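Side-chain contacts in arylesterase (PDB 5L2P), which hydrolyses aromatic esters, p-nitrophenyl fatty acid esters and aryl dialkyl phosphates such as paraoxon, as a serine esterase of the GDXG lipolytic family: residues E92-I97 against F153-G158; G84-G89 against V183-L188; E235-L240 against A261-E266. All coordinates share one frame; numbering follows the deposited sequence.

Contact 1: E92-I97 against F153-G158; sequences ETEDAI and FGISAG
Glu94 reaches across to Ile155 with its chain extended beyond CG (chi2 -177°), and the two side chains meet at a slant, the carboxylate lying against the methyl end of the isoleucine. Glu94 OE1 sits 3.7 Å from Ile155 CD1, and OE2 comes up on Ile155 CB at 4.1 Å. A carboxylate against aliphatic carbon gains little by itself; its bonds lie elsewhere, OE2 taking the backbone N-H of Gly83 and OE1 pairing with His80 NE2. Ile155 thus supplies an apolar wall beside a carboxylate occupied by polar partners. Next to this pair, Ile97 meets Phe153 at about a right angle. The touching branch is CG2, which chi1 of -57° sets anti to the backbone N of Ile97, and it meets the ring at CE1, 3.9 Å away, and at CZ, 4.1 Å away. The same methyl lies 4.3 Å from Ile155 CD1, so one branched residue near the start of helix 95-105 touches two side chains of strand 150-155. The strand ends within Gly154-Ile155-Ser156-Ala157-Gly158, the GxSxG nucleophile elbow of the alpha/beta hydrolase fold, which runs on into helix 157-171. Ser156, the probable nucleophile, has a positive phi (69°), as nucleophiles on such elbows do, and its OG is hydrogen-bonded to His281 NE2. Gly154 suits its place because a CB there would run into Gly158 O. Gly83 belongs to the motif thought to form the oxyanion hole; Glu94 would then be a second-shell residue, consistent with a part in positioning that loop. An alanine here is likely to leave Gly83 N and His80 NE2 without this acceptor and, with the carboxylate gone from Ile155 CD1, to open a gap beside that methyl. Ile97 also packs against Ser290 and Thr294 of helix 287-305.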
loop_
_atom_site.group_PDB
_atom_site.type_symbol
_atom_site.label_atom_id
_atom_site.label_comp_id
_atom_site.label_asym_id
_atom_site.label_seq_id
_atom_site.Cartn_x
_atom_site.Cartn_y
_atom_site.Cartn_z
ATOM N N GLU A 92 -10.561 -28.001 21.414
ATOM C CA GLU A 92 -11.983 -27.877 21.090
ATOM C C GLU A 92 -12.281 -26.670 20.196
ATOM O O GLU A 92 -13.154 -26.703 19.336
ATOM C CB GLU A 92 -12.801 -27.763 22.393
ATOM C CG GLU A 92 -12.737 -29.017 23.249
ATOM C CD GLU A 92 -13.537 -30.205 22.668
ATOM O OE1 GLU A 92 -14.260 -30.040 21.642
ATOM O OE2 GLU A 92 -13.439 -31.329 23.227
ATOM N N THR A 93 -11.566 -25.585 20.431
ATOM C CA THR A 93 -11.837 -24.331 19.707
ATOM C C THR A 93 -11.468 -24.397 18.220
ATOM O O THR A 93 -12.107 -23.734 17.411
ATOM C CB THR A 93 -11.108 -23.128 20.344
ATOM O OG1 THR A 93 -9.698 -23.345 20.283
ATOM C CG2 THR A 93 -11.575 -22.919 21.788
ATOM N N GLU A 94 -10.455 -25.189 17.887
ATOM C CA GLU A 94 -10.087 -25.421 16.515
ATOM C C GLU A 94 -10.306 -26.875 16.072
ATOM O O GLU A 94 -9.684 -27.358 15.119
ATOM C CB GLU A 94 -8.629 -24.969 16.300
ATOM C CG GLU A 94 -8.524 -23.450 16.279
ATOM C CD GLU A 94 -7.124 -22.917 15.994
ATOM O OE1 GLU A 94 -6.303 -23.611 15.333
ATOM O OE2 GLU A 94 -6.843 -21.782 16.443
ATOM N N ASP A 95 -11.222 -27.569 16.738
ATOM C CA ASP A 95 -11.577 -28.955 16.381
ATOM C C ASP A 95 -12.089 -29.063 14.945
ATOM O O ASP A 95 -11.720 -29.969 14.211
ATOM C CB ASP A 95 -12.612 -29.468 17.380
ATOM C CG ASP A 95 -13.007 -30.926 17.130
ATOM O OD1 ASP A 95 -12.298 -31.848 17.568
ATOM O OD2 ASP A 95 -14.045 -31.161 16.481
ATOM N N ALA A 96 -12.953 -28.135 14.561
ATOM C CA ALA A 96 -13.551 -28.101 13.211
ATOM C C ALA A 96 -12.493 -27.903 12.111
ATOM O O ALA A 96 -12.624 -28.485 11.019
ATOM C CB ALA A 96 -14.623 -27.006 13.099
ATOM N N ILE A 97 -11.460 -27.113 12.418
ATOM C CA ILE A 97 -10.340 -26.945 11.499
ATOM C C ILE A 97 -9.560 -28.243 11.326
ATOM O O ILE A 97 -9.209 -28.609 10.187
ATOM C CB ILE A 97 -9.384 -25.831 11.904
ATOM C CG1 ILE A 97 -10.144 -24.492 12.032
ATOM C CG2 ILE A 97 -8.282 -25.677 10.858
ATOM C CD1 ILE A 97 -10.998 -24.082 10.832
ATOM N N PHE A 153 1.213 -26.971 11.531
ATOM C CA PHE A 153 0.146 -26.076 11.112
ATOM C C PHE A 153 -0.369 -25.307 12.328
ATOM O O PHE A 153 -0.416 -25.840 13.430
ATOM C CB PHE A 153 -0.946 -26.896 10.462
ATOM C CG PHE A 153 -2.182 -26.126 10.140
ATOM C CD1 PHE A 153 -3.192 -25.999 11.095
ATOM C CD2 PHE A 153 -2.372 -25.571 8.871
ATOM C CE1 PHE A 153 -4.363 -25.296 10.815
ATOM C CE2 PHE A 153 -3.532 -24.851 8.580
ATOM C CZ PHE A 153 -4.541 -24.737 9.564
ATOM N N GLY A 154 -0.726 -24.045 12.152
ATOM C CA GLY A 154 -1.113 -23.225 13.257
ATOM C C GLY A 154 -1.662 -21.893 12.837
ATOM O O GLY A 154 -1.239 -21.347 11.843
ATOM N N ILE A 155 -2.633 -21.381 13.619
ATOM C CA ILE A 155 -3.327 -20.122 13.337
ATOM C C ILE A 155 -3.023 -19.087 14.417
ATOM O O ILE A 155 -3.135 -19.361 15.577
ATOM C CB ILE A 155 -4.843 -20.346 13.202
ATOM C CG1 ILE A 155 -5.121 -21.317 12.040
ATOM C CG2 ILE A 155 -5.609 -19.037 13.033
ATOM C CD1 ILE A 155 -6.515 -21.911 12.009
ATOM N N SER A 156 -2.579 -17.908 14.011
ATOM C CA SER A 156 -2.386 -16.771 14.928
ATOM C C SER A 156 -1.212 -16.968 15.951
ATOM O O SER A 156 -0.058 -16.953 15.592
ATOM C CB SER A 156 -3.724 -16.438 15.591
ATOM O OG SER A 156 -3.581 -15.343 16.460
ATOM N N ALA A 157 -1.495 -17.161 17.217
ATOM C CA ALA A 157 -0.487 -17.629 18.173
ATOM C C ALA A 157 -0.005 -19.006 17.767
ATOM O O ALA A 157 1.122 -19.376 18.054
ATOM C CB ALA A 157 -1.075 -17.676 19.600
ATOM N N GLY A 158 -0.884 -19.807 17.170
ATOM C CA GLY A 158 -0.512 -21.118 16.651
ATOM C C GLY A 158 0.511 -20.971 15.527
ATOM O O GLY A 158 1.409 -21.790 15.399
#

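Contact 2: G84-G89 against V183-L188; sequences GAWILG and VPFVYL
Phe185 receives the edge of Trp86 on one face, in a T-shaped pair whose planes stand at 84° and whose six-membered rings have centroids 5.1 Å apart. The segment 183-188 leaves strand 178-182 at Val183, whose side chain touches Asp251 and His281. Pro184 follows, and its ring limits the backbone just before the aromatic residue. At Phe185, CG lies anti to the backbone N (chi1 177°), which carries the ring out to the indole. Trp86 CH2 comes closest, 3.5 Å from Phe185 CD1 and over the rim of the ring rather than its centre, with Trp86 CZ2 next at 3.7 Å from the same atom. A broad indole suits this place because it can offer a C-H edge to Phe185 while NE1 bonds to Asn160 OD1; Asn160 ND2 in turn holds Phe185 O, so one amide ties both segments. The opposite face of Phe185 has the N of Tyr187 3.8 Å above it. The backbone N atoms of Val186 and Tyr187 both bond to Gln256 OE1, and Tyr187 OH bonds to Leu188 O of a second subunit. Trp86 lies two residues after Gly84, part of the likely oxyanion-hole motif, and Gly84 O accepts from Ile87 N and Leu88 N in a tight turn. The pair therefore borders the active site, with Phe185 about 6 Å from Ser156 between side chains. Around it, Trp86 stacks on Tyr217 and touches Val214 of helix 212-217, while Phe185 rests against Gln256 of helix 254-266.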
loop_
_atom_site.group_PDB
_atom_site.type_symbol
_atom_site.label_atom_id
_atom_site.label_comp_id
_atom_site.label_asym_id
_atom_site.label_seq_id
_atom_site.Cartn_x
_atom_site.Cartn_y
_atom_site.Cartn_z
ATOM N N GLY A 84 -5.223 -18.235 19.808
ATOM C CA GLY A 84 -5.812 -17.676 21.006
ATOM C C GLY A 84 -4.857 -16.822 21.833
ATOM O O GLY A 84 -4.993 -16.743 23.072
ATOM N N ALA A 85 -3.889 -16.180 21.167
ATOM C CA ALA A 85 -3.033 -15.194 21.806
ATOM C C ALA A 85 -2.292 -15.702 23.037
ATOM O O ALA A 85 -2.034 -14.948 23.991
ATOM C CB ALA A 85 -3.836 -13.970 22.158
ATOM N N TRP A 86 -1.910 -16.977 22.994
ATOM C CA TRP A 86 -1.166 -17.622 24.077
ATOM C C TRP A 86 -1.929 -17.695 25.424
ATOM O O TRP A 86 -1.381 -18.256 26.368
ATOM C CB TRP A 86 0.191 -16.948 24.301
ATOM C CG TRP A 86 1.046 -16.773 23.113
ATOM C CD1 TRP A 86 1.738 -17.748 22.436
ATOM C CD2 TRP A 86 1.344 -15.556 22.454
ATOM N NE1 TRP A 86 2.449 -17.206 21.375
ATOM C CE2 TRP A 86 2.236 -15.856 21.371
ATOM C CE3 TRP A 86 0.960 -14.250 22.656
ATOM C CZ2 TRP A 86 2.736 -14.873 20.508
ATOM C CZ3 TRP A 86 1.455 -13.279 21.807
ATOM C CH2 TRP A 86 2.339 -13.594 20.748
ATOM N N ILE A 87 -3.159 -17.160 25.489
ATOM C CA ILE A 87 -3.904 -17.067 26.742
ATOM C C ILE A 87 -5.266 -17.764 26.738
ATOM O O ILE A 87 -5.889 -17.920 27.787
ATOM C CB ILE A 87 -4.109 -15.610 27.165
ATOM C CG1 ILE A 87 -4.845 -14.806 26.098
ATOM C CG2 ILE A 87 -2.772 -14.962 27.478
ATOM C CD1 ILE A 87 -5.258 -13.410 26.585
ATOM N N LEU A 88 -5.745 -18.162 25.559
ATOM C CA LEU A 88 -6.977 -18.919 25.452
ATOM C C LEU A 88 -6.969 -19.821 24.227
ATOM O O LEU A 88 -5.973 -19.951 23.566
ATOM C CB LEU A 88 -8.180 -17.990 25.453
ATOM C CG LEU A 88 -8.311 -16.911 24.379
ATOM C CD1 LEU A 88 -8.887 -17.419 23.054
ATOM C CD2 LEU A 88 -9.241 -15.854 24.988
ATOM N N GLY A 89 -8.088 -20.499 23.978
ATOM C CA GLY A 89 -8.201 -21.489 22.922
ATOM C C GLY A 89 -7.815 -22.875 23.406
ATOM O O GLY A 89 -7.258 -23.056 24.498
ATOM N N VAL A 183 -1.950 -16.648 9.379
ATOM C CA VAL A 183 -2.012 -15.379 10.083
ATOM C C VAL A 183 -1.135 -15.309 11.357
ATOM O O VAL A 183 -1.571 -14.812 12.382
ATOM C CB VAL A 183 -3.473 -14.964 10.353
ATOM C CG1 VAL A 183 -4.204 -14.772 9.004
ATOM C CG2 VAL A 183 -4.196 -15.991 11.255
ATOM N N PRO A 184 0.130 -15.686 11.243
ATOM C CA PRO A 184 0.995 -15.722 12.393
ATOM C C PRO A 184 1.404 -14.389 13.025
ATOM O O PRO A 184 1.510 -13.351 12.342
ATOM C CB PRO A 184 2.288 -16.347 11.803
ATOM C CG PRO A 184 2.342 -15.823 10.414
ATOM C CD PRO A 184 0.901 -15.775 9.968
ATOM N N PHE A 185 1.688 -14.450 14.323
ATOM C CA PHE A 185 2.490 -13.431 15.015
ATOM C C PHE A 185 3.958 -13.847 14.962
ATOM O O PHE A 185 4.321 -14.924 15.437
ATOM C CB PHE A 185 2.031 -13.294 16.470
ATOM C CG PHE A 185 2.839 -12.330 17.279
ATOM C CD1 PHE A 185 4.073 -12.703 17.827
ATOM C CD2 PHE A 185 2.390 -11.038 17.499
ATOM C CE1 PHE A 185 4.825 -11.802 18.592
ATOM C CE2 PHE A 185 3.157 -10.145 18.249
ATOM C CZ PHE A 185 4.369 -10.539 18.791
ATOM N N VAL A 186 4.810 -12.974 14.418
ATOM C CA VAL A 186 6.254 -13.259 14.306
ATOM C C VAL A 186 7.164 -12.153 14.826
ATOM O O VAL A 186 8.381 -12.322 14.849
ATOM C CB VAL A 186 6.653 -13.543 12.853
ATOM C CG1 VAL A 186 6.043 -14.841 12.391
ATOM C CG2 VAL A 186 6.257 -12.413 11.898
ATOM N N TYR A 187 6.594 -11.037 15.267
ATOM C CA TYR A 187 7.389 -9.864 15.627
ATOM C C TYR A 187 6.543 -8.812 16.357
ATOM O O TYR A 187 5.322 -8.745 16.170
ATOM C CB TYR A 187 7.972 -9.218 14.328
ATOM C CG TYR A 187 8.985 -8.124 14.594
ATOM C CD1 TYR A 187 10.169 -8.408 15.272
ATOM C CD2 TYR A 187 8.759 -6.805 14.196
ATOM C CE1 TYR A 187 11.085 -7.417 15.573
ATOM C CE2 TYR A 187 9.717 -5.804 14.433
ATOM C CZ TYR A 187 10.880 -6.123 15.132
ATOM O OH TYR A 187 11.862 -5.188 15.450
ATOM N N LEU A 188 7.189 -7.985 17.169
ATOM C CA LEU A 188 6.543 -6.809 17.741
ATOM C C LEU A 188 6.549 -5.689 16.714
ATOM O O LEU A 188 7.386 -4.791 16.729
ATOM C CB LEU A 188 7.249 -6.345 19.023
ATOM C CG LEU A 188 6.453 -5.344 19.865
ATOM C CD1 LEU A 188 5.318 -6.047 20.637
ATOM C CD2 LEU A 188 7.405 -4.647 20.816
#

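Contact 3: E235-L240 against A261-E266; sequences EDLSNL and AYRLME
The guanidinium of Arg263 has Leu237 CD1 over one of its faces, 3.9 Å from NE and equally far from NH2, while at its rim NH2 makes a weak hydrogen bond to Leu232 O. The arginine chain bends at chi2 (-84°) and chi3 (-74°), and this double bend brings the guanidinium back toward its own CB, which lies 3.7 Å from Leu237 CD1. One leucine methyl thus rests in the bend, and the two side chains meet at about a right angle. Arginine fits because its aliphatic part and flat face can both take a methyl. Arg263 also packs against Pro209 of a second subunit.

This joins the loop before strand 242-248 to the helix 254-266 that follows it, part of a beta-alpha unit of the alpha/beta hydrolase fold. Leu264 CD2 meets the loop, 3.7 Å from Leu240 CD1 and 3.6 Å from Leu237 O; leucine suits this buried place, as one of its methyls, CD2, reaches both Leu237 and Leu240. Away from the helix, Asp236 OD1 shapes the loop as an Asx turn. It accepts from Ser238 N at 3.2 Å, met from well above the carboxylate plane, and from Ser238 OG at 2.9 Å through its syn lone pair. Arg170 NH1 bonds to the carbonyl oxygens of Asp236 and Ser238.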
loop_
_atom_site.group_PDB
_atom_site.type_symbol
_atom_site.label_atom_id
_atom_site.label_comp_id
_atom_site.label_asym_id
_atom_site.label_seq_id
_atom_site.Cartn_x
_atom_site.Cartn_y
_atom_site.Cartn_z
ATOM N N GLU A 235 18.620 -14.102 13.296
ATOM C CA GLU A 235 19.736 -13.841 12.362
ATOM C C GLU A 235 19.659 -14.705 11.134
ATOM O O GLU A 235 19.817 -14.222 10.039
ATOM C CB GLU A 235 21.089 -14.023 13.051
ATOM C CG GLU A 235 21.348 -12.969 14.113
ATOM C CD GLU A 235 22.794 -12.952 14.612
ATOM O OE1 GLU A 235 23.721 -13.315 13.838
ATOM O OE2 GLU A 235 23.022 -12.561 15.785
ATOM N N ASP A 236 19.366 -15.978 11.311
ATOM C CA ASP A 236 19.335 -16.936 10.194
ATOM C C ASP A 236 17.948 -17.613 10.060
ATOM O O ASP A 236 17.471 -18.250 10.994
ATOM C CB ASP A 236 20.403 -17.995 10.418
ATOM C CG ASP A 236 20.523 -18.938 9.282
ATOM O OD1 ASP A 236 20.306 -18.536 8.129
ATOM O OD2 ASP A 236 20.851 -20.107 9.514
ATOM N N LEU A 237 17.316 -17.487 8.901
ATOM C CA LEU A 237 16.076 -18.187 8.607
ATOM C C LEU A 237 16.194 -19.189 7.454
ATOM O O LEU A 237 15.178 -19.538 6.841
ATOM C CB LEU A 237 14.966 -17.167 8.326
ATOM C CG LEU A 237 14.541 -16.353 9.553
ATOM C CD1 LEU A 237 13.614 -15.238 9.125
ATOM C CD2 LEU A 237 13.867 -17.228 10.622
ATOM N N SER A 238 17.423 -19.649 7.157
ATOM C CA SER A 238 17.638 -20.675 6.121
ATOM C C SER A 238 17.543 -22.073 6.732
ATOM O O SER A 238 17.563 -22.218 7.945
ATOM C CB SER A 238 19.008 -20.494 5.470
ATOM O OG SER A 238 20.050 -20.797 6.399
ATOM N N ASN A 239 17.496 -23.096 5.874
ATOM C CA ASN A 239 17.403 -24.495 6.294
ATOM C C ASN A 239 16.201 -24.754 7.194
ATOM O O ASN A 239 16.251 -25.547 8.121
ATOM C CB ASN A 239 18.694 -24.934 6.996
ATOM C CG ASN A 239 19.879 -24.991 6.059
ATOM O OD1 ASN A 239 19.747 -25.333 4.878
ATOM N ND2 ASN A 239 21.064 -24.697 6.597
ATOM N N LEU A 240 15.123 -24.051 6.910
ATOM C CA LEU A 240 13.886 -24.247 7.571
ATOM C C LEU A 240 12.982 -24.963 6.593
ATOM O O LEU A 240 13.249 -24.970 5.391
ATOM C CB LEU A 240 13.281 -22.905 7.999
ATOM C CG LEU A 240 13.987 -22.211 9.160
ATOM C CD1 LEU A 240 13.289 -20.891 9.429
ATOM C CD2 LEU A 240 13.960 -23.049 10.424
ATOM N N ALA A 261 7.503 -14.488 5.316
ATOM C CA ALA A 261 7.496 -15.279 4.108
ATOM C C ALA A 261 8.557 -14.780 3.129
ATOM O O ALA A 261 9.248 -15.577 2.519
ATOM C CB ALA A 261 6.132 -15.236 3.466
ATOM N N TYR A 262 8.729 -13.470 2.995
ATOM C CA TYR A 262 9.813 -12.974 2.138
ATOM C C TYR A 262 11.191 -13.328 2.690
ATOM O O TYR A 262 12.069 -13.719 1.932
ATOM C CB TYR A 262 9.721 -11.479 1.816
ATOM C CG TYR A 262 10.920 -11.053 0.975
ATOM C CD1 TYR A 262 11.184 -11.645 -0.267
ATOM C CD2 TYR A 262 11.804 -10.082 1.433
ATOM C CE1 TYR A 262 12.298 -11.277 -1.017
ATOM C CE2 TYR A 262 12.912 -9.693 0.695
ATOM C CZ TYR A 262 13.171 -10.309 -0.527
ATOM O OH TYR A 262 14.269 -9.945 -1.275
ATOM N N ARG A 263 11.372 -13.203 3.996
ATOM C CA ARG A 263 12.629 -13.571 4.621
ATOM C C ARG A 263 13.026 -15.032 4.378
ATOM O O ARG A 263 14.222 -15.340 4.195
ATOM C CB ARG A 263 12.612 -13.276 6.126
ATOM C CG ARG A 263 12.854 -11.815 6.432
ATOM C CD ARG A 263 14.326 -11.449 6.469
ATOM N NE ARG A 263 15.019 -11.922 7.669
ATOM C CZ ARG A 263 14.842 -11.433 8.904
ATOM N NH1 ARG A 263 13.929 -10.466 9.157
ATOM N NH2 ARG A 263 15.565 -11.933 9.910
ATOM N N LEU A 264 12.042 -15.923 4.413
ATOM C CA LEU A 264 12.268 -17.322 4.077
ATOM C C LEU A 264 12.693 -17.465 2.606
ATOM O O LEU A 264 13.615 -18.187 2.323
ATOM C CB LEU A 264 11.017 -18.147 4.322
ATOM C CG LEU A 264 10.616 -18.323 5.809
ATOM C CD1 LEU A 264 9.259 -19.027 5.903
ATOM C CD2 LEU A 264 11.619 -19.073 6.675
ATOM N N MET A 265 12.006 -16.789 1.680
ATOM C CA MET A 265 12.334 -16.854 0.268
ATOM C C MET A 265 13.751 -16.385 0.009
ATOM O O MET A 265 14.496 -17.012 -0.752
ATOM C CB MET A 265 11.408 -15.983 -0.550
ATOM C CG MET A 265 10.063 -16.574 -0.831
ATOM S SD MET A 265 9.001 -15.344 -1.658
ATOM C CE MET A 265 7.400 -16.197 -1.583
ATOM N N GLU A 266 14.109 -15.280 0.641
ATOM C CA GLU A 266 15.435 -14.736 0.535
ATOM C C GLU A 266 16.501 -15.660 1.111
ATOM O O GLU A 266 17.639 -15.653 0.619
ATOM C CB GLU A 266 15.448 -13.417 1.256
ATOM C CG GLU A 266 16.620 -12.531 0.938
ATOM C CD GLU A 266 16.542 -11.235 1.727
ATOM O OE1 GLU A 266 15.452 -10.977 2.355
ATOM O OE2 GLU A 266 17.554 -10.471 1.690
#

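How the contacts relate
Contacts 1 and 2 belong to one site: their centres are 11 Å apart and they touch, Ala157 CB lying 3.6 Å from Trp86 N. Both are only partly buried and hold neighbouring elements, the nucleophile elbow and the loop of the likely oxyanion hole. Contact 3 stands apart, 20 Å or more between centres, toward the periphery of the chain, yet its four touching residues are all buried. The chemistry follows place: a carboxylate beside aliphatic carbon in contact 1, paired aromatic rings in contact 2, leucines with an arginine in contact 3. Helix 254-266 supplies one segment of contact 3 and packs on Phe185 and Val186 of contact 2; both contacts also meet a second subunit.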